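PDB 1Y2M: phenylalanine ammonia-lyase from Rhodosporidium toruloides, which catalyses the non-oxidative deamination of L-phenylalanine and L-tyrosine to trans-cinnamate and p-coumarate with release of ammonium, working as a homotetramer. Local coordinates for the interface of chains A and B and the interface of chains A and C. Residues are numbered along the deposited sequence; one frame, centred on the assembly and turned at random. Chains: chain A/B/C, Phenylalanine ammonia-lyase.

Contact 1: the interface of chains A and B. Residues chain A 518, 522, 699; chain B 142, 158, 206.
The phenol of A:Tyr699 meets the amide of B:Asn158 at the interface of chains A and B, one of the subunit interfaces of the tetramer, where helices 506-560 and 691-703 of chain A receive three loop residues of chain B. The direct hydrogen bond comes from ND2 of B:Asn158, which donates almost straight (168° at the hydrogen) to the phenol oxygen OH of A:Tyr699 at 3.1 Å. The bond leaves close to the amide plane, and that plane stands 67° from the tyrosine ring. The same phenol oxygen gives its own hydrogen to OD1 of A:Asp518, 2.5 Å away, on the carboxylate's syn lone pair. Acting at once as acceptor and donor, the hydroxyl links the two chains and is held in its rotation. With CG anti to the backbone N (chi1 167°), the A:Tyr699 ring is carried away from helix 691-703 and presents its hydroxyl to both partners.

The charged pair is held at longer range. The salt bridge joins NH1 of B:Arg206 to OD2 of A:Asp518 at 3.6 Å, with guanidinium and carboxylate planes nearly perpendicular, so the pairing is not a flat two-pronged one. Water 2, in the guanidinium plane, supplements it by joining NH2 of B:Arg206 to the same OD2; water 1 separately links OD2 to the amide oxygen OD1 of B:Asn158.

Apolar packing closes the patch. Methyl CG1 of B:Val142 lies over the face of the A:Tyr699 ring, 3.5 Å from CD2 of that ring. A phenylalanine in place of A:Tyr699 could keep this packing but would probably leave the B:Asn158 amide without its acceptor and A:Asp518 OD1 without its donor. A:Leu522 straddles two partners with its branched end: CD2 touches CB of B:Val142 at 3.5 Å, while CD1 rests 3.7 Å from CD of the extended B:Arg206 chain.

Contact 2: the interface of chains A and C. Residues chain A 414, 502; chain C 363-364, 367, 371, 435.
A loop of chain A carrying A:Val502, just ahead of the long helix 506-560, fits against the short helix 363-366 and the start of helix 368-391 of chain C, with A:Gln414 beside it. The isopropyl group of A:Val502 packs against the indole of C:Trp371: its CB lies above one face of the six-membered ring, 3.7 Å from the ring centroid and offset toward the rim. CG1, anti to the carbonyl carbon (chi1 -77°), stays against CZ2 and CE2 of the indole and also meets CD1 of C:Leu435 at 4.0 Å, whereas CG2 turns to OG1 of C:Thr367 and CB of C:Tyr363.

The amide of A:Gln414 provides the polar contact. Its NE2 donates to the hydroxyl OG1 of C:Thr367 at 3.2 Å, nearly straight (176° at the hydrogen) and within the amide plane. That hydroxyl in turn donates to the backbone O of C:Tyr363 at 2.7 Å, leaving its oxygen to accept from NE2. NE2 also donates to the backbone O of A:Val502 at 3.0 Å, approaching from above the carbonyl plane, and thereby ties the two chain A residues together. The amide carbon CD stands 3.8 Å from CE3 of C:Trp371, while OE1 lies at the edge of the indole, in its plane; the amide and ring planes are 72° apart. The backbone O of A:Val502 likewise faces the edge of the C:Tyr363 ring, 3.5 Å from CD2.

In the fold, A:Gln414 precedes helix 416-443 and A:Val502 follows the cinnamate-binding residue Glu496, while C:Tyr363 and C:Thr367 flank Arg366, a likely cinnamate ligand; this subunit interface thus probably helps to order the active site.

Contact 1: the interface of chains A and B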
loop_
_atom_site.group_PDB
_atom_site.type_symbol
_atom_site.label_atom_id
_atom_site.label_comp_id
_atom_site.label_asym_id
_atom_site.label_seq_id
_atom_site.Cartn_x
_atom_site.Cartn_y
_atom_site.Cartn_z
ATOM N N ASP A 518 -15.015 -4.366 -11.414
ATOM C CA ASP A 518 -15.667 -5.673 -11.352
ATOM C C ASP A 518 -16.096 -5.982 -9.945
ATOM O O ASP A 518 -17.228 -6.385 -9.709
ATOM C CB ASP A 518 -14.693 -6.737 -11.866
ATOM C CG ASP A 518 -15.353 -8.077 -12.128
ATOM O OD1 ASP A 518 -16.549 -8.086 -12.515
ATOM O OD2 ASP A 518 -14.679 -9.129 -11.964
ATOM N N LEU A 522 -19.860 -6.349 -8.138
ATOM C CA LEU A 522 -20.330 -7.425 -7.266
ATOM C C LEU A 522 -20.977 -6.802 -6.002
ATOM O O LEU A 522 -22.072 -7.182 -5.563
ATOM C CB LEU A 522 -19.190 -8.335 -6.866
ATOM C CG LEU A 522 -18.580 -9.202 -7.956
ATOM C CD1 LEU A 522 -17.313 -9.864 -7.445
ATOM C CD2 LEU A 522 -19.476 -10.235 -8.409
ATOM N N TYR A 699 -25.679 -8.548 -11.263
ATOM C CA TYR A 699 -24.284 -8.309 -11.662
ATOM C C TYR A 699 -24.121 -8.310 -13.155
ATOM O O TYR A 699 -23.483 -7.434 -13.715
ATOM C CB TYR A 699 -23.432 -9.383 -11.043
ATOM C CG TYR A 699 -22.043 -9.498 -11.554
ATOM C CD1 TYR A 699 -21.009 -8.624 -11.134
ATOM C CD2 TYR A 699 -21.749 -10.489 -12.433
ATOM C CE1 TYR A 699 -19.680 -8.791 -11.620
ATOM C CE2 TYR A 699 -20.473 -10.659 -12.934
ATOM C CZ TYR A 699 -19.445 -9.806 -12.519
ATOM O OH TYR A 699 -18.152 -9.995 -12.986
ATOM N N VAL B 142 -21.387 -14.928 -6.731
ATOM C CA VAL B 142 -21.624 -14.695 -8.160
ATOM C C VAL B 142 -20.897 -15.692 -9.045
ATOM O O VAL B 142 -19.683 -15.913 -8.922
ATOM C CB VAL B 142 -21.329 -13.223 -8.557
ATOM C CG1 VAL B 142 -21.405 -13.032 -10.041
ATOM C CG2 VAL B 142 -22.365 -12.334 -7.915
ATOM N N ASN B 158 -15.174 -15.987 -12.720
ATOM C CA ASN B 158 -15.776 -15.774 -11.398
ATOM C C ASN B 158 -15.928 -17.040 -10.536
ATOM O O ASN B 158 -16.593 -17.006 -9.485
ATOM C CB ASN B 158 -17.114 -15.063 -11.571
ATOM C CG ASN B 158 -16.944 -13.607 -11.871
ATOM O OD1 ASN B 158 -15.965 -12.986 -11.420
ATOM N ND2 ASN B 158 -17.916 -13.032 -12.603
ATOM N N ARG B 206 -15.235 -15.244 -5.168
ATOM C CA ARG B 206 -15.318 -14.226 -4.173
ATOM C C ARG B 206 -16.537 -14.348 -3.289
ATOM O O ARG B 206 -17.585 -14.939 -3.643
ATOM C CB ARG B 206 -15.319 -12.835 -4.831
ATOM C CG ARG B 206 -14.125 -12.549 -5.746
ATOM C CD ARG B 206 -14.109 -11.082 -6.164
ATOM N NE ARG B 206 -12.924 -10.604 -6.887
ATOM C CZ ARG B 206 -12.783 -10.513 -8.195
ATOM N NH1 ARG B 206 -13.742 -10.919 -9.002
ATOM N NH2 ARG B 206 -11.689 -9.991 -8.692
HETATM O O HOH W 1 -14.965 -11.324 -13.325
HETATM O O HOH W 2 -12.045 -9.635 -11.599
#

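Contact 2: the interface of chains A and C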
loop_
_atom_site.group_PDB
_atom_site.type_symbol
_atom_site.label_atom_id
_atom_site.label_comp_id
_atom_site.label_asym_id
_atom_site.label_seq_id
_atom_site.Cartn_x
_atom_site.Cartn_y
_atom_site.Cartn_z
ATOM N N GLN A 414 4.775 8.876 -23.225
ATOM C CA GLN A 414 4.835 8.680 -21.764
ATOM C C GLN A 414 3.404 8.803 -21.226
ATOM O O GLN A 414 2.896 9.897 -21.074
ATOM C CB GLN A 414 5.762 9.722 -21.146
ATOM C CG GLN A 414 5.909 9.602 -19.644
ATOM C CD GLN A 414 6.618 8.316 -19.258
ATOM O OE1 GLN A 414 5.977 7.274 -19.126
ATOM N NE2 GLN A 414 7.961 8.372 -19.132
ATOM N N VAL A 502 11.936 6.508 -16.033
ATOM C CA VAL A 502 10.566 6.856 -15.615
ATOM C C VAL A 502 9.653 6.267 -16.655
ATOM O O VAL A 502 9.856 6.443 -17.871
ATOM C CB VAL A 502 10.263 8.360 -15.415
ATOM C CG1 VAL A 502 10.844 8.850 -14.086
ATOM C CG2 VAL A 502 10.658 9.210 -16.575
ATOM N N TYR C 363 14.640 9.472 -20.701
ATOM C CA TYR C 363 13.279 9.876 -20.373
ATOM C C TYR C 363 13.179 10.845 -19.209
ATOM O O TYR C 363 12.208 11.676 -19.181
ATOM C CB TYR C 363 12.387 8.657 -20.123
ATOM C CG TYR C 363 11.965 7.853 -21.329
ATOM C CD1 TYR C 363 12.545 7.996 -22.585
ATOM C CD2 TYR C 363 11.032 6.820 -21.141
ATOM C CE1 TYR C 363 12.131 7.160 -23.677
ATOM C CE2 TYR C 363 10.670 6.027 -22.147
ATOM C CZ TYR C 363 11.178 6.191 -23.402
ATOM O OH TYR C 363 10.727 5.283 -24.355
ATOM N N PRO C 364 14.085 10.756 -18.194
ATOM C CA PRO C 364 13.963 11.726 -17.101
ATOM C C PRO C 364 13.940 13.206 -17.523
ATOM O O PRO C 364 13.283 14.025 -16.912
ATOM C CB PRO C 364 15.151 11.370 -16.190
ATOM C CG PRO C 364 15.228 9.834 -16.406
ATOM C CD PRO C 364 15.120 9.733 -17.901
ATOM N N THR C 367 10.937 13.266 -21.192
ATOM C CA THR C 367 9.504 13.065 -20.895
ATOM C C THR C 367 9.043 13.839 -19.674
ATOM O O THR C 367 7.926 13.596 -19.143
ATOM C CB THR C 367 9.118 11.549 -20.715
ATOM O OG1 THR C 367 9.604 11.051 -19.463
ATOM C CG2 THR C 367 9.577 10.703 -21.887
ATOM N N TRP C 371 5.528 13.776 -17.671
ATOM C CA TRP C 371 5.529 13.156 -16.359
ATOM C C TRP C 371 4.955 14.126 -15.306
ATOM O O TRP C 371 4.163 13.733 -14.429
ATOM C CB TRP C 371 6.970 12.866 -15.952
ATOM C CG TRP C 371 7.067 11.975 -14.719
ATOM C CD1 TRP C 371 7.320 12.329 -13.419
ATOM C CD2 TRP C 371 6.913 10.542 -14.709
ATOM N NE1 TRP C 371 7.357 11.198 -12.615
ATOM C CE2 TRP C 371 7.112 10.098 -13.383
ATOM C CE3 TRP C 371 6.604 9.600 -15.695
ATOM C CZ2 TRP C 371 7.025 8.740 -13.028
ATOM C CZ3 TRP C 371 6.522 8.262 -15.327
ATOM C CH2 TRP C 371 6.721 7.857 -14.018
ATOM N N LEU C 435 10.967 11.308 -10.533
ATOM C CA LEU C 435 11.558 12.027 -11.661
ATOM C C LEU C 435 12.909 12.631 -11.354
ATOM O O LEU C 435 13.914 12.378 -12.041
ATOM C CB LEU C 435 10.619 13.152 -12.107
ATOM C CG LEU C 435 11.095 13.854 -13.400
ATOM C CD1 LEU C 435 11.117 12.817 -14.603
ATOM C CD2 LEU C 435 10.247 15.039 -13.722
#

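The centres of the C-alpha atoms of contact 1 and contact 2 lie about 37 Å apart, and the two contacts join chain A to two different neighbours, chain B and chain C. They share no residue, yet helix 506-560 relates them in chain A: contact 1 uses two residues along it, and contact 2 uses the loop that leads into it. The same segment of each subunit thus takes part in both kinds of contact. Because each interface is two-fold symmetric, both patches recur with the chains exchanged, and together they help to assemble the homotetramer, a dimer of dimers.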